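Sortase (Actinomyces oris, PDB 2XWG) is a class C sortase linked to fimbrial assembly, probably acting as a cysteine transpeptidase that joins pilin subunits, and binds calcium. Local coordinates at residues Q179-E184 against G227-M232. Numbering follows the deposited sequence.
Sequences QTLKYE and GERVPM
Arg229 sends CG anti to its backbone N and then bends at chi2 (69°), which carries its chain past Tyr183 and on to Leu181. Tyr183 turns CG anti to its own carbonyl carbon, which brings the ring against the neighbouring backbone, with Tyr183 CD2 3.2 Å from Arg229 N. Arg229 CD sits over one ring face, off toward the rim, 4.1 Å from Tyr183 CZ. Farther out, Leu181 CD2 lies on a face of the guanidinium, 3.5 Å from Arg229 NH2, while the ring and guanidinium planes stand 48° apart. Beneath these side chains the strands run antiparallel. Glu184 and Glu228 form a hydrogen-bonded pair, N to O in both directions, and Tyr183 faces Arg229 as the non-hydrogen-bonded pair beside it. Val230 N donates to Lys182 O at 2.8 Å, nearly straight at 174°. Two residues on, Met232 CG rests 3.9 Å from Lys182 CD; Val230 CG2 packs on Glu184 CB at 3.7 Å. Asp206 on strand 206-214 takes both polar ends, a hydrogen bond from Tyr183 OH and a salt bridge from Arg229 NH1. A leucine in place of Tyr183 would probably leave Asp206 without its hydroxyl partner and Arg229 CD without the ring beneath it. Strand 221-229 lies between 179-191 and 206-214 in the sortase beta-barrel, and the shared carboxylate, probably ionised beside the arginine, ties side chains from all three strands together.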
# COMPACT_ATOMS: atom_id res chain seq x y z
N GLN A 179 -9.37 -12.88 -3.96
CA GLN A 179 -9.40 -13.04 -2.52
C GLN A 179 -9.45 -11.71 -1.76
O GLN A 179 -8.69 -10.81 -2.05
CB GLN A 179 -8.18 -13.83 -2.11
CG GLN A 179 -8.25 -14.41 -0.74
CD GLN A 179 -7.26 -15.54 -0.57
OE1 GLN A 179 -7.12 -16.40 -1.46
NE2 GLN A 179 -6.54 -15.53 0.56
N THR A 180 -10.35 -11.60 -0.78
CA THR A 180 -10.52 -10.35 -0.06
C THR A 180 -9.93 -10.42 1.34
O THR A 180 -10.28 -11.30 2.12
CB THR A 180 -12.00 -9.94 0.04
OG1 THR A 180 -12.52 -9.68 -1.27
CG2 THR A 180 -12.16 -8.68 0.86
N LEU A 181 -9.03 -9.49 1.65
CA LEU A 181 -8.32 -9.49 2.91
C LEU A 181 -8.89 -8.42 3.85
O LEU A 181 -8.90 -7.24 3.50
CB LEU A 181 -6.85 -9.17 2.65
CG LEU A 181 -6.13 -9.86 1.50
CD1 LEU A 181 -4.67 -9.48 1.57
CD2 LEU A 181 -6.29 -11.38 1.54
N LYS A 182 -9.36 -8.82 5.03
CA LYS A 182 -9.84 -7.85 5.99
C LYS A 182 -8.72 -7.44 6.93
O LYS A 182 -8.11 -8.31 7.54
CB LYS A 182 -10.98 -8.43 6.80
CG LYS A 182 -11.59 -7.47 7.80
CD LYS A 182 -12.73 -8.15 8.55
CE LYS A 182 -13.50 -7.17 9.42
NZ LYS A 182 -14.48 -7.86 10.33
N TYR A 183 -8.46 -6.13 7.04
CA TYR A 183 -7.54 -5.59 8.05
C TYR A 183 -8.26 -4.70 9.06
O TYR A 183 -9.23 -4.03 8.72
CB TYR A 183 -6.41 -4.80 7.40
CG TYR A 183 -5.54 -5.67 6.54
CD1 TYR A 183 -5.90 -5.96 5.25
CD2 TYR A 183 -4.37 -6.20 7.03
CE1 TYR A 183 -5.12 -6.76 4.47
CE2 TYR A 183 -3.58 -6.99 6.25
CZ TYR A 183 -3.96 -7.28 4.97
OH TYR A 183 -3.18 -8.10 4.17
N GLU A 184 -7.79 -4.69 10.31
CA GLU A 184 -8.35 -3.82 11.33
C GLU A 184 -7.27 -2.82 11.76
O GLU A 184 -6.12 -3.21 11.98
CB GLU A 184 -8.87 -4.64 12.51
CG GLU A 184 -9.42 -3.80 13.67
CD GLU A 184 -9.85 -4.64 14.89
OE1 GLU A 184 -9.05 -5.51 15.33
OE2 GLU A 184 -10.98 -4.42 15.40
N GLY A 227 -3.04 -1.34 9.57
CA GLY A 227 -4.06 -2.32 9.91
C GLY A 227 -3.41 -3.69 10.02
O GLY A 227 -2.38 -3.95 9.39
N GLU A 228 -4.01 -4.57 10.82
CA GLU A 228 -3.51 -5.93 10.94
C GLU A 228 -4.55 -6.93 10.45
O GLU A 228 -5.75 -6.78 10.70
CB GLU A 228 -3.10 -6.24 12.38
CG GLU A 228 -2.31 -7.55 12.50
CD GLU A 228 -1.36 -7.55 13.70
OE1 GLU A 228 -1.43 -6.61 14.53
OE2 GLU A 228 -0.54 -8.49 13.81
N ARG A 229 -4.08 -7.95 9.74
CA ARG A 229 -4.97 -8.95 9.18
C ARG A 229 -5.91 -9.50 10.25
O ARG A 229 -5.47 -9.84 11.34
CB ARG A 229 -4.14 -10.09 8.56
CG ARG A 229 -4.95 -11.18 7.87
CD ARG A 229 -5.61 -10.68 6.59
NE ARG A 229 -6.30 -11.74 5.85
CZ ARG A 229 -5.67 -12.52 4.98
NH1 ARG A 229 -4.37 -12.37 4.77
NH2 ARG A 229 -6.33 -13.47 4.32
N VAL A 230 -7.19 -9.56 9.93
CA VAL A 230 -8.20 -10.16 10.79
C VAL A 230 -8.97 -11.22 10.00
O VAL A 230 -9.45 -10.95 8.89
CB VAL A 230 -9.21 -9.13 11.29
CG1 VAL A 230 -10.52 -9.82 11.65
CG2 VAL A 230 -8.66 -8.34 12.47
N PRO A 231 -9.10 -12.45 10.55
CA PRO A 231 -9.95 -13.40 9.82
C PRO A 231 -11.43 -13.08 10.03
O PRO A 231 -11.79 -12.46 11.04
CB PRO A 231 -9.57 -14.76 10.43
CG PRO A 231 -8.20 -14.53 11.07
CD PRO A 231 -8.29 -13.11 11.59
N MET A 232 -12.27 -13.49 9.08
CA MET A 232 -13.68 -13.10 9.13
C MET A 232 -14.62 -14.16 9.72
O MET A 232 -14.91 -15.18 9.09
CB MET A 232 -14.15 -12.67 7.73
CG MET A 232 -13.17 -11.74 7.03
SD MET A 232 -13.77 -11.17 5.43
CE MET A 232 -12.46 -11.74 4.34